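Local coordinates for epimerase family protein SDR39U1 (Homo sapiens, PDB 4B4O) that binds NADPH and is a putative NADP-dependent oxidoreductase of the short-chain dehydrogenase/reductase superfamily, at residues 56-64 with 77-86. The protein carries 3 engineered substitutions. Sequence-based numbering, arbitrary orientation.
Engineered in segment 77-86: Leu-79 (natural residue Ile). With NDP (NADPH dihydro-nicotinamide-adenine-dinucleotide phosphate), chain I.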
ATOM      1  N   VAL A  56      -0.624 -12.015  -6.293  1.00 19.58           N
ATOM      2  CA  VAL A  56      -0.502 -10.639  -5.798  1.00 18.18           C
ATOM      3  C   VAL A  56       0.962 -10.376  -5.470  1.00 18.13           C
ATOM      4  O   VAL A  56       1.628 -11.267  -4.955  1.00 18.88           O
ATOM      5  CB  VAL A  56      -1.290 -10.429  -4.494  1.00 17.48           C
ATOM      6  CG1 VAL A  56      -1.157  -8.987  -4.030  1.00 16.27           C
ATOM      7  CG2 VAL A  56      -2.745 -10.798  -4.655  1.00 17.82           C
ATOM      8  N   ASN A  57       1.462  -9.176  -5.752  1.00 17.45           N
ATOM      9  CA  ASN A  57       2.769  -8.780  -5.229  1.00 17.48           C
ATOM     10  C   ASN A  57       2.699  -7.599  -4.260  1.00 16.46           C
ATOM     11  O   ASN A  57       2.130  -6.548  -4.574  1.00 15.68           O
ATOM     12  CB  ASN A  57       3.768  -8.452  -6.332  1.00 18.11           C
ATOM     13  CG  ASN A  57       5.199  -8.476  -5.825  1.00 18.75           C
ATOM     14  OD1 ASN A  57       5.514  -9.131  -4.856  1.00 19.10           O
ATOM     15  ND2 ASN A  57       6.056  -7.763  -6.484  1.00 19.11           N
ATOM     16  N   LEU A  58       3.306  -7.802  -3.091  1.00 16.69           N
ATOM     17  CA  LEU A  58       3.435  -6.783  -2.054  1.00 16.14           C
ATOM     18  C   LEU A  58       4.901  -6.524  -1.708  1.00 16.89           C
ATOM     19  O   LEU A  58       5.207  -5.683  -0.845  1.00 16.79           O
ATOM     20  CB  LEU A  58       2.689  -7.226  -0.795  1.00 16.07           C
ATOM     21  CG  LEU A  58       1.214  -7.582  -0.947  1.00 15.65           C
ATOM     22  CD1 LEU A  58       0.709  -8.142   0.364  1.00 15.99           C
ATOM     23  CD2 LEU A  58       0.392  -6.402  -1.393  1.00 14.71           C
ATOM     24  N   ALA A  59       5.813  -7.219  -2.378  1.00 17.85           N
ATOM     25  CA  ALA A  59       7.214  -7.205  -1.988  1.00 18.95           C
ATOM     26  C   ALA A  59       7.827  -5.810  -2.165  1.00 18.83           C
ATOM     27  O   ALA A  59       7.626  -5.173  -3.179  1.00 18.40           O
ATOM     28  CB  ALA A  59       7.998  -8.238  -2.793  1.00 20.18           C
ATOM     29  N   GLY A  60       8.597  -5.365  -1.174  1.00 19.47           N
ATOM     30  CA  GLY A  60       9.321  -4.104  -1.273  1.00 19.78           C
ATOM     31  C   GLY A  60      10.125  -3.770  -0.023  1.00 20.83           C
ATOM     32  O   GLY A  60       9.645  -3.933   1.096  1.00 20.68           O
ATOM     33  N   GLU A  61      11.362  -3.330  -0.217  1.00 22.15           N
ATOM     34  CA  GLU A  61      12.136  -2.762   0.868  1.00 23.38           C
ATOM     35  C   GLU A  61      11.318  -1.613   1.468  1.00 22.42           C
ATOM     36  O   GLU A  61      10.807  -0.763   0.739  1.00 21.43           O
ATOM     37  CB  GLU A  61      13.473  -2.250   0.347  1.00 24.97           C
ATOM     38  CG  GLU A  61      14.349  -1.585   1.395  1.00 26.62           C
ATOM     39  CD  GLU A  61      15.073  -2.554   2.315  1.00 28.27           C
ATOM     40  OE1 GLU A  61      14.998  -3.787   2.113  1.00 28.23           O
ATOM     41  OE2 GLU A  61      15.720  -2.049   3.248  1.00 29.81           O
ATOM     42  N   ASN A  62      11.242  -1.574   2.796  1.00 22.96           N
ATOM     43  CA  ASN A  62      10.463  -0.554   3.484  1.00 22.33           C
ATOM     44  C   ASN A  62      10.999   0.876   3.314  1.00 22.95           C
ATOM     45  O   ASN A  62      12.143   1.172   3.673  1.00 24.73           O
ATOM     46  CB  ASN A  62      10.384  -0.851   4.982  1.00 23.24           C
ATOM     47  CG  ASN A  62       9.279  -0.060   5.648  1.00 22.43           C
ATOM     48  OD1 ASN A  62       9.515   0.989   6.231  1.00 23.24           O
ATOM     49  ND2 ASN A  62       8.034  -0.529   5.478  1.00 20.93           N
ATOM     50  N   ILE A  63      10.162   1.746   2.771  1.00 21.67           N
ATOM     51  CA  ILE A  63      10.587   3.084   2.392  1.00 22.20           C
ATOM     52  C   ILE A  63      10.715   4.007   3.601  1.00 23.31           C
ATOM     53  O   ILE A  63      11.725   4.698   3.749  1.00 24.97           O
ATOM     54  CB  ILE A  63       9.591   3.693   1.383  1.00 20.61           C
ATOM     55  CG1 ILE A  63       9.641   2.905   0.065  1.00 20.01           C
ATOM     56  CG2 ILE A  63       9.901   5.160   1.125  1.00 21.27           C
ATOM     57  CD1 ILE A  63       8.607   3.280  -0.985  1.00 18.63           C
ATOM     58  N   LEU A  64       9.682   4.037   4.446  1.00 22.59           N
ATOM     59  CA  LEU A  64       9.630   4.988   5.574  1.00 23.69           C
ATOM     60  C   LEU A  64      10.699   4.728   6.648  1.00 25.92           C
ATOM     61  O   LEU A  64      11.095   5.637   7.348  1.00 27.47           O
ATOM     62  CB  LEU A  64       8.230   5.018   6.225  1.00 22.60           C
ATOM     63  N   GLU A  77      17.866  -0.102  -3.667  1.00 31.20           N
ATOM     64  CA  GLU A  77      17.101  -1.206  -3.056  0.50 29.90           C
ATOM     65  C   GLU A  77      15.579  -0.948  -3.095  1.00 27.36           C
ATOM     66  O   GLU A  77      14.804  -1.875  -3.311  1.00 26.22           O
ATOM     67  CB  GLU A  77      17.564  -1.492  -1.599  0.50 30.93           C
ATOM     68  CG  GLU A  77      18.605  -2.618  -1.411  0.50 32.93           C
ATOM     69  CD  GLU A  77      19.702  -2.291  -0.379  0.50 35.27           C
ATOM     70  OE1 GLU A  77      19.358  -1.803   0.718  0.50 35.00           O
ATOM     71  OE2 GLU A  77      20.906  -2.521  -0.651  0.50 37.60           O
ATOM     72  N   VAL A  78      15.155   0.293  -2.872  1.00 26.71           N
ATOM     73  CA  VAL A  78      13.726   0.593  -2.877  1.00 24.55           C
ATOM     74  C   VAL A  78      13.179   0.275  -4.260  1.00 23.74           C
ATOM     75  O   VAL A  78      12.153  -0.387  -4.396  1.00 22.38           O
ATOM     76  CB  VAL A  78      13.433   2.067  -2.504  1.00 24.29           C
ATOM     77  CG1 VAL A  78      12.023   2.493  -2.930  1.00 22.34           C
ATOM     78  CG2 VAL A  78      13.648   2.305  -1.015  1.00 24.92           C
ATOM     79  N   LEU A  79      13.898   0.733  -5.282  1.00 24.86           N
ATOM     80  CA  LEU A  79      13.521   0.549  -6.680  1.00 24.59           C
ATOM     81  C   LEU A  79      13.679  -0.898  -7.123  1.00 25.00           C
ATOM     82  O   LEU A  79      12.712  -1.523  -7.577  1.00 23.91           O
ATOM     83  CB  LEU A  79      14.374   1.461  -7.564  1.00 26.11           C
ATOM     84  CG  LEU A  79      13.975   1.633  -9.042  1.00 26.11           C
ATOM     85  CD1 LEU A  79      12.561   2.171  -9.200  1.00 24.26           C
ATOM     86  CD2 LEU A  79      14.986   2.510  -9.797  1.00 28.04           C
ATOM     87  N   GLY A  80      14.873  -1.451  -6.934  1.00 26.73           N
ATOM     88  CA  GLY A  80      15.179  -2.805  -7.377  1.00 27.53           C
ATOM     89  C   GLY A  80      14.307  -3.873  -6.750  1.00 26.30           C
ATOM     90  O   GLY A  80      13.865  -4.787  -7.423  1.00 26.18           O
ATOM     91  N   SER A  81      14.066  -3.769  -5.447  1.00 25.63           N
ATOM     92  CA  SER A  81      13.242  -4.743  -4.751  1.00 24.66           C
ATOM     93  C   SER A  81      11.838  -4.841  -5.350  1.00 22.98           C
ATOM     94  O   SER A  81      11.262  -5.914  -5.399  1.00 22.71           O
ATOM     95  CB  SER A  81      13.162  -4.416  -3.242  1.00 24.35           C
ATOM     96  OG  SER A  81      12.430  -3.227  -2.989  1.00 23.09           O
ATOM     97  N   ARG A  82      11.281  -3.713  -5.756  1.00 22.05           N
ATOM     98  CA  ARG A  82       9.947  -3.694  -6.326  1.00 20.69           C
ATOM     99  C   ARG A  82       9.920  -4.142  -7.798  1.00 21.33           C
ATOM    100  O   ARG A  82       9.087  -4.974  -8.173  1.00 20.97           O
ATOM    101  CB  ARG A  82       9.301  -2.312  -6.142  1.00 19.61           C
ATOM    102  CG  ARG A  82       8.941  -2.036  -4.696  1.00 18.89           C
ATOM    103  CD  ARG A  82       8.679  -0.585  -4.362  1.00 18.37           C
ATOM    104  NE  ARG A  82       8.180  -0.483  -2.990  1.00 17.80           N
ATOM    105  CZ  ARG A  82       8.932  -0.378  -1.901  1.00 18.63           C
ATOM    106  NH1 ARG A  82      10.273  -0.358  -1.968  1.00 20.11           N
ATOM    107  NH2 ARG A  82       8.343  -0.300  -0.716  1.00 18.21           N
ATOM    108  N   LEU A  83      10.812  -3.619  -8.628  1.00 22.51           N
ATOM    109  CA  LEU A  83      10.832  -4.002 -10.042  1.00 23.43           C
ATOM    110  C   LEU A  83      11.212  -5.484 -10.243  1.00 24.55           C
ATOM    111  O   LEU A  83      10.594  -6.190 -11.031  1.00 24.73           O
ATOM    112  CB  LEU A  83      11.792  -3.113 -10.846  1.00 24.78           C
ATOM    113  CG  LEU A  83      11.737  -1.582 -10.831  1.00 24.35           C
ATOM    114  CD1 LEU A  83      12.731  -1.002 -11.836  1.00 26.19           C
ATOM    115  CD2 LEU A  83      10.326  -1.082 -11.115  1.00 22.84           C
ATOM    116  N   GLU A  84      12.233  -5.954  -9.528  1.00 25.50           N
ATOM    117  CA  GLU A  84      12.734  -7.314  -9.745  1.00 26.89           C
ATOM    118  C   GLU A  84      11.708  -8.335  -9.317  1.00 25.99           C
ATOM    119  O   GLU A  84      11.387  -9.218 -10.093  1.00 26.66           O
ATOM    120  CB  GLU A  84      14.077  -7.556  -9.052  1.00 28.36           C
ATOM    121  CG  GLU A  84      15.200  -6.767  -9.687  1.00 29.89           C
ATOM    122  CD  GLU A  84      16.510  -6.816  -8.902  1.00 31.47           C
ATOM    123  OE1 GLU A  84      16.787  -7.846  -8.213  1.00 32.07           O
ATOM    124  OE2 GLU A  84      17.314  -5.849  -9.042  1.00 32.43           O
ATOM    125  N   THR A  85      11.182  -8.221  -8.105  1.00 24.70           N
ATOM    126  CA  THR A  85      10.153  -9.168  -7.645  1.00 23.97           C
ATOM    127  C   THR A  85       8.918  -9.127  -8.544  1.00 23.20           C
ATOM    128  O   THR A  85       8.406 -10.166  -8.944  1.00 23.71           O
ATOM    129  CB  THR A  85       9.715  -8.941  -6.184  1.00 22.82           C
ATOM    130  OG1 THR A  85       9.134  -7.641  -6.048  1.00 21.45           O
ATOM    131  CG2 THR A  85      10.895  -9.128  -5.242  1.00 23.91           C
ATOM    132  N   THR A  86       8.479  -7.931  -8.908  1.00 22.26           N
ATOM    133  CA  THR A  86       7.326  -7.805  -9.788  1.00 21.77           C
ATOM    134  C   THR A  86       7.589  -8.451 -11.157  1.00 23.36           C
ATOM    135  O   THR A  86       6.751  -9.169 -11.693  1.00 23.66           O
ATOM    136  CB  THR A  86       6.900  -6.326  -9.942  1.00 20.70           C
ATOM    137  OG1 THR A  86       6.583  -5.792  -8.653  1.00 19.43           O
ATOM    138  CG2 THR A  86       5.674  -6.171 -10.872  1.00 20.42           C
TER
HETATM  139  PA  NDP I 999       6.095  -4.491   4.577  1.00  2.00           P
HETATM  140  O1A NDP I 999       7.492  -3.831   4.668  1.00  2.00           O
HETATM  141  O2A NDP I 999       5.339  -4.897   5.859  1.00  2.00           O
HETATM  142  O5B NDP I 999       6.129  -5.898   3.752  1.00  2.00           O
HETATM  143  C5B NDP I 999       7.093  -5.997   2.708  1.00  2.00           C
HETATM  144  C4B NDP I 999       7.430  -7.454   2.517  1.00  2.00           C
HETATM  145  O4B NDP I 999       8.219  -7.545   1.333  1.00  2.00           O
HETATM  146  C3B NDP I 999       8.246  -8.007   3.689  1.00  2.00           C
HETATM  147  O3B NDP I 999       7.468  -8.851   4.586  1.00  2.00           O
HETATM  148  C2B NDP I 999       9.343  -8.824   3.024  1.00  2.00           C
HETATM  149  O2B NDP I 999       9.004 -10.200   2.938  1.00  2.00           O
HETATM  150  C1B NDP I 999       9.380  -8.312   1.616  1.00  2.00           C
HETATM  151  N9A NDP I 999      10.554  -7.439   1.532  1.00  2.00           N
HETATM  152  C8A NDP I 999      11.025  -6.468   2.380  1.00  2.00           C
HETATM  153  N7A NDP I 999      12.228  -5.965   1.868  1.00  2.00           N
HETATM  154  C5A NDP I 999      12.492  -6.635   0.715  1.00  2.00           C
HETATM  155  C6A NDP I 999      13.526  -6.634  -0.324  1.00  2.00           C
HETATM  156  N6A NDP I 999      14.567  -5.776  -0.284  1.00  2.00           N
HETATM  157  N1A NDP I 999      13.416  -7.504  -1.350  1.00  2.00           N
HETATM  158  C2A NDP I 999      12.368  -8.376  -1.399  1.00  2.00           C
HETATM  159  N3A NDP I 999      11.362  -8.421  -0.501  1.00  2.00           N
HETATM  160  C4A NDP I 999      11.388  -7.590   0.515  1.00  2.00           C
HETATM  161  O3  NDP I 999       5.290  -3.425   3.663  1.00  2.00           O
HETATM  162  PN  NDP I 999       3.685  -3.272   3.664  1.00  2.00           P
HETATM  163  O1N NDP I 999       3.064  -4.631   3.949  1.00  2.00           O
HETATM  164  O2N NDP I 999       3.295  -2.130   4.554  1.00  2.00           O
HETATM  165  O5D NDP I 999       3.390  -2.810   2.111  1.00  2.00           O
HETATM  166  C5D NDP I 999       3.693  -3.808   1.110  1.00  2.00           C
HETATM  167  C4D NDP I 999       3.843  -3.199  -0.269  1.00  2.00           C
HETATM  168  O4D NDP I 999       2.816  -2.219  -0.359  1.00  2.00           O
HETATM  169  C3D NDP I 999       5.168  -2.445  -0.505  1.00  2.00           C
HETATM  170  O3D NDP I 999       5.648  -2.672  -1.868  1.00  2.00           O
HETATM  171  C2D NDP I 999       4.813  -0.979  -0.231  1.00  2.00           C
HETATM  172  O2D NDP I 999       5.457   0.026  -1.023  1.00  2.00           O
HETATM  173  C1D NDP I 999       3.367  -0.932  -0.647  1.00  2.00           C
HETATM  174  N1N NDP I 999       2.602   0.145   0.007  1.00  2.00           N
HETATM  175  C2N NDP I 999       2.505   0.224   1.342  1.00  2.00           C
HETATM  176  C3N NDP I 999       1.785   1.234   1.939  1.00  2.00           C
HETATM  177  C7N NDP I 999       1.698   1.267   3.421  1.00  2.00           C
HETATM  178  O7N NDP I 999       1.989   0.244   4.035  1.00  2.00           O
HETATM  179  N7N NDP I 999       1.312   2.369   4.059  1.00  2.00           N
HETATM  180  C4N NDP I 999       1.046   2.244   1.130  1.00  2.00           C
HETATM  181  C5N NDP I 999       1.206   2.059  -0.307  1.00  2.00           C
HETATM  182  C6N NDP I 999       1.969   1.018  -0.802  1.00  2.00           C
HETATM  183  P2B NDP I 999      10.158 -11.339   3.275  1.00  2.00           P
HETATM  184  O1X NDP I 999      11.054 -11.402   2.056  1.00  2.00           O
HETATM  185  O2X NDP I 999      10.914 -10.871   4.554  1.00  2.00           O
HETATM  186  O3X NDP I 999       9.187 -12.538   3.410  1.00  2.00           O
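Arg-82, on helix 72-95, holds the carbonyl of Glu-61 end-on, NH1 reaching Glu-61 O at 2.8 Å and NH2 the same oxygen at 2.9 Å. The grip ties the loop after strand 54-57 of the Rossmann fold to the following helix, beside NADPH, whose ribose O2D also accepts from Arg-82 NH2 (2.9 Å). In this tight part Gly-60, lacking a side chain, lays CA over the guanidinium centre, with Ile-63 CD1 near the rim of the opposite face. With alanine in place of Arg-82, Glu-61 O would probably lose both guanidinium donors and O2D its bond to NH2. Ser-81 suits its spot because its small hydroxyl donates to Glu-77 O while OG accepts from Glu-61 N at 3.0 Å, almost straight (171°). Glutamate suits the loop: Glu-61 OE1 accepts from adenine N6A at 3.1 Å (175°), and OE2 pairs with Arg-68. The contact is looser towards solvent at Glu-77, whose placement is doubtful. At the buried end, Asn-57 OD1 closes an Asx turn with Ala-59 N. Thr-85 OG1 and Thr-86 OG1 donate to Ser-81 O and Arg-82 O, so Asn-57 ND2 meets both as acceptors (3.1 and 3.0 Å), close to its amide plane.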